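PDB 4R7K: putative from Helicobacter pylori J99, which is of unknown function but belongs to an SRPBCC (START/Bet v 1-like) family, whose helix-grip fold commonly encloses a pocket for hydrophobic ligands. Local coordinates for residues K59-L64 with L186-S190; W70-Y74 with G178-W182; E41-F45 with A164-A168. All coordinates share one frame; numbering follows the deposited sequence.

Contact 1. Residues K59-L64 with L186-S190; sequences KVVQHL and LVAYS
His-63 reaches across from helix 57-65 to Tyr-189 and Ser-190 near the end of helix 174-190, joining the short helix to the long C-terminal one of a helix-grip fold, the SRPBCC architecture in which an antiparallel sheet wraps round a C-terminal helix. The axes of the two segments come within 9.6 Å and cross at 119°. CB of His-63 rests on the methyl CD1 of Leu-186, 3.8 Å away. CG is anti to the carbonyl carbon, which carries the imidazole toward the C-terminal helix. There CG and ND1 pass beneath CD2 of Tyr-189, while CD2 and NE2 of the imidazole lie closest to CE2 of the tyrosine. The pair is T-shaped: the tyrosine edge meets the imidazole face, with ring centroids 4.6 Å apart and planes at 66°. CE1 of His-63 also approaches the backbone O of Tyr-189. The Tyr-189 hydroxyl is hydrogen-bonded to ND1 of His-69, whose ring in turn packs edge-to-face with His-63. On the inner side, Leu-186 and Val-60 cross at about a right angle, CD2 of Leu-186 lying 4.1 Å from CG1 of Val-60, and both side chains rest on Ile-153 of the sheet. Val-60 CG2 touches CB of Ser-190. In the polar link, ND1 of His-63 donates to Ser-190 OG, and OG in turn donates to the backbone O of Leu-186, 2.8 Å away. The first of these bonds spans 3.0 Å from His-63 ND1 to Ser-190 OG, nearly straight at 174° and lying in the imidazole plane.

Contact 2. Residues W70-Y74 with G178-W182; sequences WEKYY and GHQAW
The backbones come closest at Tyr-74 and Trp-182, CA to CA 5.2 Å, where the chain leaves helix 70-73 and runs up against helix 174-190. Three aromatic residues of the first segment gather round the indole of Trp-182. Tyr-74 lies over one of its faces in an offset stack, the phenol ring and the five-membered ring having centroids 4.4 Å apart and planes at 16°. The closest carbons of this stack are CE2 of Tyr-74 and CE3 of Trp-182, separated by 3.4 Å. CB of Trp-182 sits almost on the normal of the phenol ring, 3.8 Å from its centroid, a CH-pi contact beside the stack. A chi1 of 175° swings the Tyr-74 ring away from its own backbone N and along the helix, where CE1 meets CB of Ala-181 and OH of Tyr-74 lies 3.2 Å from O of Gly-178; the hydroxyl is hydrogen-bonded to Asn-76 ND2. At the far end of the indole, CZ2 of Trp-182 points into the face of Trp-70, 3.7 Å from CD2 of Trp-70, an edge-to-face pair with planes at 73°. The pyrrole edge faces Tyr-73, whose CE1 touches CD1 of Trp-182. Here NE1 of Trp-182 makes a weak hydrogen bond of 3.5 Å to Tyr-73 OH, a hydroxyl also bonded to the backbone O of His-63. One indole is thus fixed from a face, from its benzo end and from its pyrrole edge, so that its position in this buried aromatic cluster rests mainly on ring packing, to which the weak bond probably adds little more than orientation.

Contact 3. Residues E41-F45 with A164-A168; sequences ETDNF and AKALA
Asp-43 and Asn-44 turn their side chains onto helix 162-169, and most of what joins them to it is van der Waals packing. CB of Asp-43 sits 3.7 Å from CB of Ala-164, and its backbone O lies against the methyl of Ala-168. CB of Asn-44 settles over the backbone O of Ala-164 at 3.6 Å. With CG anti to the backbone N (chi1 -168°), the Asn-44 amide extends along the helix surface: OD1 meets CA of Ala-168 at 3.4 Å, whereas ND2 lies nearer CB of Leu-167. The small alanines are consistent with the close approach of the strand end, with a CA to CA distance of 5.2 Å between Asn-44 and Ala-168.

Charge plays a looser part. The extended chain of Lys-165 runs obliquely past the carboxylate of Asp-43, so that OD1 touches the methylene CE at 3.5 Å. NZ of Lys-165 stays 4.7 Å from OD1 of Asp-43, without direct contact, although the opposite charges should still attract one another weakly. The other carboxylate oxygen, OD2, accepts a hydrogen bond from the backbone N of Gly-161.

No direct hydrogen bond crosses between the segments; a water takes that place. It accepts from ND2 of Asn-44 at 3.0 Å and lies 2.8 Å from the backbone O of Leu-167, to which it can donate. Since ND2 also binds OE1 of Gln-159, both the strand neighbour and the water help to set the amide's rotation.

The backbones of Asp-43 and Asn-44 both hydrogen-bond to Gln-159, a classic beta bulge where strand 44-53 begins beside strand 150-160. Helix 162-169, which follows the latter strand, folds back against this bulge, while Leu-167 also packs on Phe-101 of a neighbouring subunit.

How the contacts relate
Contacts 1 and 2 are neighbours, their centres 10 Å apart, and both use helix 174-190: its last turn holds helix 57-65, while an earlier part receives helix 70-73. A hydrogen bond from Trp-70 NE1 to Leu-64 O and the packing of Tyr-73 on Leu-186 and Tyr-189 tie them together, and along the chain contact 2 falls within the span bridged by contact 1. Contact 3 lies apart, its centre 28 Å from that of contact 1 and 21 Å from that of contact 2, at the start of strand 44-53, outermost of the sheet within the chain. Its segments alternate with those of the others, so early parts of the chain are joined at several points to its two C-terminal helices.

Contact 1. Residues K59-L64 with L186-S190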
loop_
_atom_site.group_PDB
_atom_site.type_symbol
_atom_site.label_atom_id
_atom_site.label_comp_id
_atom_site.label_asym_id
_atom_site.label_seq_id
_atom_site.Cartn_x
_atom_site.Cartn_y
_atom_site.Cartn_z
ATOM N N LYS A 59 25.014 -13.906 5.488
ATOM C CA LYS A 59 23.700 -14.448 5.780
ATOM C C LYS A 59 22.670 -13.936 4.778
ATOM O O LYS A 59 21.813 -14.667 4.330
ATOM C CB LYS A 59 23.328 -14.118 7.241
ATOM C CG LYS A 59 22.140 -14.873 7.822
ATOM C CD LYS A 59 22.229 -16.402 7.718
ATOM C CE LYS A 59 23.393 -17.013 8.460
ATOM N NZ LYS A 59 23.396 -18.499 8.328
ATOM N N VAL A 60 22.770 -12.679 4.412
ATOM C CA VAL A 60 21.841 -12.109 3.451
ATOM C C VAL A 60 22.001 -12.795 2.099
ATOM O O VAL A 60 21.017 -13.196 1.471
ATOM C CB VAL A 60 22.036 -10.581 3.342
ATOM C CG1 VAL A 60 21.243 -10.015 2.170
ATOM C CG2 VAL A 60 21.640 -9.913 4.646
ATOM N N VAL A 61 23.249 -12.984 1.672
ATOM C CA VAL A 61 23.516 -13.638 0.390
ATOM C C VAL A 61 22.922 -15.062 0.410
ATOM O O VAL A 61 22.258 -15.514 -0.527
ATOM C CB VAL A 61 25.026 -13.635 0.083
ATOM C CG1 VAL A 61 25.350 -14.474 -1.135
ATOM C CG2 VAL A 61 25.540 -12.230 -0.122
ATOM N N GLN A 62 23.125 -15.762 1.519
ATOM C CA GLN A 62 22.616 -17.086 1.633
ATOM C C GLN A 62 21.118 -17.116 1.498
ATOM O O GLN A 62 20.575 -17.968 0.797
ATOM C CB GLN A 62 22.999 -17.634 2.990
ATOM C CG GLN A 62 22.476 -19.015 3.213
ATOM C CD GLN A 62 22.749 -19.499 4.599
ATOM O OE1 GLN A 62 23.275 -18.758 5.446
ATOM N NE2 GLN A 62 22.376 -20.742 4.856
ATOM N N HIS A 63 20.435 -16.195 2.167
ATOM C CA HIS A 63 18.971 -16.212 2.142
ATOM C C HIS A 63 18.358 -15.675 0.866
ATOM O O HIS A 63 17.167 -15.901 0.607
ATOM C CB HIS A 63 18.377 -15.508 3.343
ATOM C CG HIS A 63 18.661 -16.191 4.634
ATOM N ND1 HIS A 63 18.864 -15.505 5.807
ATOM C CD2 HIS A 63 18.778 -17.505 4.937
ATOM C CE1 HIS A 63 19.091 -16.364 6.781
ATOM N NE2 HIS A 63 19.056 -17.585 6.276
ATOM N N LEU A 64 19.157 -14.985 0.075
ATOM C CA LEU A 64 18.707 -14.518 -1.234
ATOM C C LEU A 64 19.015 -15.584 -2.280
ATOM O O LEU A 64 18.146 -15.924 -3.080
ATOM C CB LEU A 64 19.398 -13.216 -1.625
ATOM C CG LEU A 64 19.106 -12.758 -3.046
ATOM C CD1 LEU A 64 17.614 -12.505 -3.217
ATOM C CD2 LEU A 64 19.885 -11.496 -3.359
ATOM N N LEU A 186 13.638 -10.270 3.872
ATOM C CA LEU A 186 15.042 -10.732 3.801
ATOM C C LEU A 186 15.846 -10.212 4.994
ATOM O O LEU A 186 16.612 -10.938 5.624
ATOM C CB LEU A 186 15.626 -10.263 2.461
ATOM C CG LEU A 186 17.085 -10.538 2.159
ATOM C CD1 LEU A 186 17.428 -12.006 2.350
ATOM C CD2 LEU A 186 17.357 -10.115 0.739
ATOM N N VAL A 187 15.638 -8.936 5.313
ATOM C CA VAL A 187 16.260 -8.319 6.462
ATOM C C VAL A 187 15.823 -8.988 7.777
ATOM O O VAL A 187 16.670 -9.442 8.566
ATOM C CB VAL A 187 15.937 -6.830 6.515
ATOM C CG1 VAL A 187 16.359 -6.261 7.861
ATOM C CG2 VAL A 187 16.642 -6.095 5.364
ATOM N N ALA A 188 14.516 -9.093 7.980
ATOM C CA ALA A 188 13.957 -9.676 9.211
ATOM C C ALA A 188 14.451 -11.113 9.430
ATOM O O ALA A 188 14.853 -11.522 10.541
ATOM C CB ALA A 188 12.428 -9.661 9.136
ATOM N N TYR A 189 14.465 -11.873 8.357
ATOM C CA TYR A 189 14.883 -13.258 8.413
ATOM C C TYR A 189 16.402 -13.424 8.581
ATOM O O TYR A 189 16.844 -14.475 9.019
ATOM C CB TYR A 189 14.449 -13.947 7.134
ATOM C CG TYR A 189 14.491 -15.471 7.091
ATOM C CD1 TYR A 189 13.501 -16.241 7.693
ATOM C CD2 TYR A 189 15.435 -16.112 6.329
ATOM C CE1 TYR A 189 13.519 -17.644 7.589
ATOM C CE2 TYR A 189 15.460 -17.477 6.215
ATOM C CZ TYR A 189 14.511 -18.241 6.832
ATOM O OH TYR A 189 14.593 -19.591 6.658
ATOM N N SER A 190 17.181 -12.397 8.245
ATOM C CA SER A 190 18.651 -12.492 8.322
ATOM C C SER A 190 19.220 -11.932 9.623
ATOM O O SER A 190 20.367 -12.197 9.954
ATOM C CB SER A 190 19.293 -11.830 7.101
ATOM O OG SER A 190 18.877 -12.487 5.905
#

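Contact 2. Residues W70-Y74 with G178-W182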
loop_
_atom_site.group_PDB
_atom_site.type_symbol
_atom_site.label_atom_id
_atom_site.label_comp_id
_atom_site.label_asym_id
_atom_site.label_seq_id
_atom_site.Cartn_x
_atom_site.Cartn_y
_atom_site.Cartn_z
ATOM N N TRP A 70 12.927 -18.225 0.447
ATOM C CA TRP A 70 12.018 -17.163 -0.019
ATOM C C TRP A 70 10.613 -17.282 0.559
ATOM O O TRP A 70 10.055 -16.317 1.108
ATOM C CB TRP A 70 11.939 -17.187 -1.549
ATOM C CG TRP A 70 13.186 -16.749 -2.248
ATOM C CD1 TRP A 70 14.420 -16.516 -1.690
ATOM C CD2 TRP A 70 13.371 -16.648 -3.666
ATOM N NE1 TRP A 70 15.329 -16.201 -2.665
ATOM C CE2 TRP A 70 14.717 -16.283 -3.887
ATOM C CE3 TRP A 70 12.520 -16.808 -4.768
ATOM C CZ2 TRP A 70 15.225 -16.068 -5.151
ATOM C CZ3 TRP A 70 13.026 -16.604 -6.016
ATOM C CH2 TRP A 70 14.377 -16.228 -6.203
ATOM N N GLU A 71 10.052 -18.462 0.449
ATOM C CA GLU A 71 8.685 -18.705 0.918
ATOM C C GLU A 71 8.540 -18.479 2.418
ATOM O O GLU A 71 7.462 -18.145 2.919
ATOM C CB GLU A 71 8.249 -20.130 0.539
ATOM C CG GLU A 71 6.773 -20.352 0.762
ATOM C CD GLU A 71 6.291 -21.710 0.316
ATOM O OE1 GLU A 71 5.061 -21.861 0.190
ATOM O OE2 GLU A 71 7.126 -22.616 0.086
ATOM N N LYS A 72 9.636 -18.642 3.135
ATOM C CA LYS A 72 9.611 -18.527 4.575
ATOM C C LYS A 72 9.632 -17.086 5.051
ATOM O O LYS A 72 9.167 -16.806 6.142
ATOM C CB LYS A 72 10.774 -19.332 5.141
ATOM C CG LYS A 72 10.716 -20.782 4.665
ATOM C CD LYS A 72 11.903 -21.597 5.113
ATOM C CE LYS A 72 11.569 -23.075 5.010
ATOM N NZ LYS A 72 12.748 -23.904 5.338
ATOM N N TYR A 73 10.118 -16.151 4.231
ATOM C CA TYR A 73 10.187 -14.771 4.671
ATOM C C TYR A 73 9.520 -13.757 3.766
ATOM O O TYR A 73 9.345 -12.619 4.172
ATOM C CB TYR A 73 11.651 -14.364 4.893
ATOM C CG TYR A 73 12.539 -14.309 3.663
ATOM C CD1 TYR A 73 12.462 -13.230 2.761
ATOM C CD2 TYR A 73 13.523 -15.260 3.452
ATOM C CE1 TYR A 73 13.310 -13.155 1.671
ATOM C CE2 TYR A 73 14.375 -15.197 2.370
ATOM C CZ TYR A 73 14.269 -14.130 1.482
ATOM O OH TYR A 73 15.081 -14.037 0.410
ATOM N N TYR A 74 9.156 -14.154 2.551
ATOM C CA TYR A 74 8.534 -13.246 1.601
ATOM C C TYR A 74 7.204 -13.867 1.225
ATOM O O TYR A 74 7.123 -14.781 0.390
ATOM C CB TYR A 74 9.454 -13.017 0.403
ATOM C CG TYR A 74 8.834 -12.192 -0.691
ATOM C CD1 TYR A 74 8.141 -11.014 -0.394
ATOM C CD2 TYR A 74 9.001 -12.521 -2.030
ATOM C CE1 TYR A 74 7.577 -10.239 -1.403
ATOM C CE2 TYR A 74 8.427 -11.750 -3.050
ATOM C CZ TYR A 74 7.734 -10.610 -2.733
ATOM O OH TYR A 74 7.164 -9.830 -3.727
ATOM N N GLY A 178 5.466 -4.801 -3.272
ATOM C CA GLY A 178 5.846 -6.211 -3.207
ATOM C C GLY A 178 7.353 -6.361 -3.011
ATOM O O GLY A 178 7.810 -7.127 -2.178
ATOM N N HIS A 179 8.123 -5.618 -3.775
ATOM C CA HIS A 179 9.570 -5.707 -3.640
ATOM C C HIS A 179 10.071 -5.172 -2.323
ATOM O O HIS A 179 11.047 -5.715 -1.739
ATOM C CB HIS A 179 10.239 -5.059 -4.812
ATOM C CG HIS A 179 10.216 -5.917 -6.033
ATOM N ND1 HIS A 179 11.016 -5.674 -7.123
ATOM C CD2 HIS A 179 9.590 -7.095 -6.276
ATOM C CE1 HIS A 179 10.799 -6.605 -8.038
ATOM N NE2 HIS A 179 9.960 -7.495 -7.537
ATOM N N GLN A 180 9.389 -4.164 -1.795
ATOM C CA GLN A 180 9.756 -3.664 -0.475
ATOM C C GLN A 180 9.546 -4.765 0.542
ATOM O O GLN A 180 10.323 -4.894 1.509
ATOM C CB GLN A 180 8.921 -2.461 -0.084
ATOM C CG GLN A 180 9.495 -1.721 1.099
ATOM C CD GLN A 180 10.841 -1.063 0.809
ATOM O OE1 GLN A 180 11.151 -0.663 -0.329
ATOM N NE2 GLN A 180 11.627 -0.888 1.855
ATOM N N ALA A 181 8.449 -5.506 0.383
ATOM C CA ALA A 181 8.160 -6.621 1.294
ATOM C C ALA A 181 9.230 -7.712 1.203
ATOM O O ALA A 181 9.548 -8.358 2.205
ATOM C CB ALA A 181 6.770 -7.209 1.031
ATOM N N TRP A 182 9.775 -7.919 -0.001
ATOM C CA TRP A 182 10.831 -8.913 -0.216
ATOM C C TRP A 182 12.042 -8.463 0.590
ATOM O O TRP A 182 12.589 -9.245 1.371
ATOM C CB TRP A 182 11.249 -9.018 -1.689
ATOM C CG TRP A 182 11.988 -10.311 -2.030
ATOM C CD1 TRP A 182 12.852 -11.001 -1.226
ATOM C CD2 TRP A 182 12.004 -10.986 -3.303
ATOM N NE1 TRP A 182 13.325 -12.112 -1.881
ATOM C CE2 TRP A 182 12.822 -12.125 -3.158
ATOM C CE3 TRP A 182 11.338 -10.778 -4.530
ATOM C CZ2 TRP A 182 13.034 -13.033 -4.200
ATOM C CZ3 TRP A 182 11.546 -11.697 -5.568
ATOM C CH2 TRP A 182 12.372 -12.805 -5.389
#

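Contact 3. Residues E41-F45 with A164-A168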
loop_
_atom_site.group_PDB
_atom_site.type_symbol
_atom_site.label_atom_id
_atom_site.label_comp_id
_atom_site.label_asym_id
_atom_site.label_seq_id
_atom_site.Cartn_x
_atom_site.Cartn_y
_atom_site.Cartn_z
ATOM N N GLU A 41 14.268 2.507 -20.827
ATOM C CA GLU A 41 14.126 2.006 -22.213
ATOM C C GLU A 41 13.072 0.878 -22.311
ATOM O O GLU A 41 12.864 0.345 -23.377
ATOM C CB GLU A 41 15.455 1.497 -22.753
ATOM C CG GLU A 41 16.575 2.542 -22.744
ATOM C CD GLU A 41 16.400 3.605 -23.806
ATOM O OE1 GLU A 41 15.620 3.354 -24.756
ATOM O OE2 GLU A 41 17.055 4.685 -23.706
ATOM N N THR A 42 12.445 0.501 -21.193
ATOM C CA THR A 42 11.429 -0.555 -21.182
ATOM C C THR A 42 10.048 0.011 -20.760
ATOM O O THR A 42 9.806 1.232 -20.843
ATOM C CB THR A 42 11.863 -1.726 -20.303
ATOM O OG1 THR A 42 12.022 -1.280 -18.967
ATOM C CG2 THR A 42 13.180 -2.315 -20.798
ATOM N N ASP A 43 9.156 -0.849 -20.294
ATOM C CA ASP A 43 7.763 -0.457 -20.024
ATOM C C ASP A 43 7.479 -0.179 -18.566
ATOM O O ASP A 43 6.505 0.494 -18.252
ATOM C CB ASP A 43 6.828 -1.545 -20.571
ATOM C CG ASP A 43 6.894 -1.650 -22.110
ATOM O OD1 ASP A 43 6.793 -0.596 -22.772
ATOM O OD2 ASP A 43 7.053 -2.778 -22.649
ATOM N N ASN A 44 8.332 -0.685 -17.678
ATOM C CA ASN A 44 8.209 -0.413 -16.261
ATOM C C ASN A 44 9.578 -0.614 -15.612
ATOM O O ASN A 44 10.357 -1.498 -16.033
ATOM C CB ASN A 44 7.160 -1.321 -15.636
ATOM C CG ASN A 44 6.763 -0.908 -14.223
ATOM O OD1 ASN A 44 6.806 0.271 -13.852
ATOM N ND2 ASN A 44 6.322 -1.885 -13.438
ATOM N N PHE A 45 9.849 0.211 -14.597
ATOM C CA PHE A 45 11.061 0.192 -13.839
ATOM C C PHE A 45 10.696 0.353 -12.375
ATOM O O PHE A 45 9.923 1.239 -11.995
ATOM C CB PHE A 45 12.011 1.286 -14.314
ATOM C CG PHE A 45 13.222 1.461 -13.438
ATOM C CD1 PHE A 45 14.160 0.440 -13.325
ATOM C CD2 PHE A 45 13.403 2.619 -12.708
ATOM C CE1 PHE A 45 15.278 0.590 -12.533
ATOM C CE2 PHE A 45 14.507 2.757 -11.869
ATOM C CZ PHE A 45 15.451 1.753 -11.804
ATOM N N ALA A 164 3.288 -4.848 -18.423
ATOM C CA ALA A 164 4.206 -3.959 -17.720
ATOM C C ALA A 164 3.748 -2.527 -17.868
ATOM O O ALA A 164 3.834 -1.733 -16.929
ATOM C CB ALA A 164 5.629 -4.148 -18.230
ATOM N N LYS A 165 3.219 -2.186 -19.036
ATOM C CA LYS A 165 2.676 -0.863 -19.212
ATOM C C LYS A 165 1.536 -0.640 -18.192
ATOM O O LYS A 165 1.430 0.427 -17.604
ATOM C CB LYS A 165 2.150 -0.676 -20.619
ATOM C CG LYS A 165 3.209 -0.754 -21.699
ATOM C CD LYS A 165 2.587 -0.473 -23.062
ATOM C CE LYS A 165 3.561 -0.749 -24.198
ATOM N NZ LYS A 165 2.982 -0.355 -25.518
ATOM N N ALA A 166 0.708 -1.658 -17.975
ATOM C CA ALA A 166 -0.368 -1.557 -16.986
ATOM C C ALA A 166 0.193 -1.459 -15.574
ATOM O O ALA A 166 -0.272 -0.646 -14.770
ATOM C CB ALA A 166 -1.319 -2.733 -17.084
ATOM N N LEU A 167 1.198 -2.279 -15.270
ATOM C CA LEU A 167 1.772 -2.265 -13.928
ATOM C C LEU A 167 2.406 -0.917 -13.616
ATOM O O LEU A 167 2.395 -0.475 -12.466
ATOM C CB LEU A 167 2.752 -3.390 -13.729
ATOM C CG LEU A 167 2.146 -4.795 -13.720
ATOM C CD1 LEU A 167 3.237 -5.856 -13.784
ATOM C CD2 LEU A 167 1.240 -5.000 -12.505
ATOM N N ALA A 168 2.939 -0.270 -14.646
ATOM C CA ALA A 168 3.532 1.055 -14.505
ATOM C C ALA A 168 2.529 2.108 -13.992
ATOM O O ALA A 168 2.910 3.014 -13.266
ATOM C CB ALA A 168 4.086 1.512 -15.823
HETATM O O HOH W 1 4.638 -1.279 -11.029
#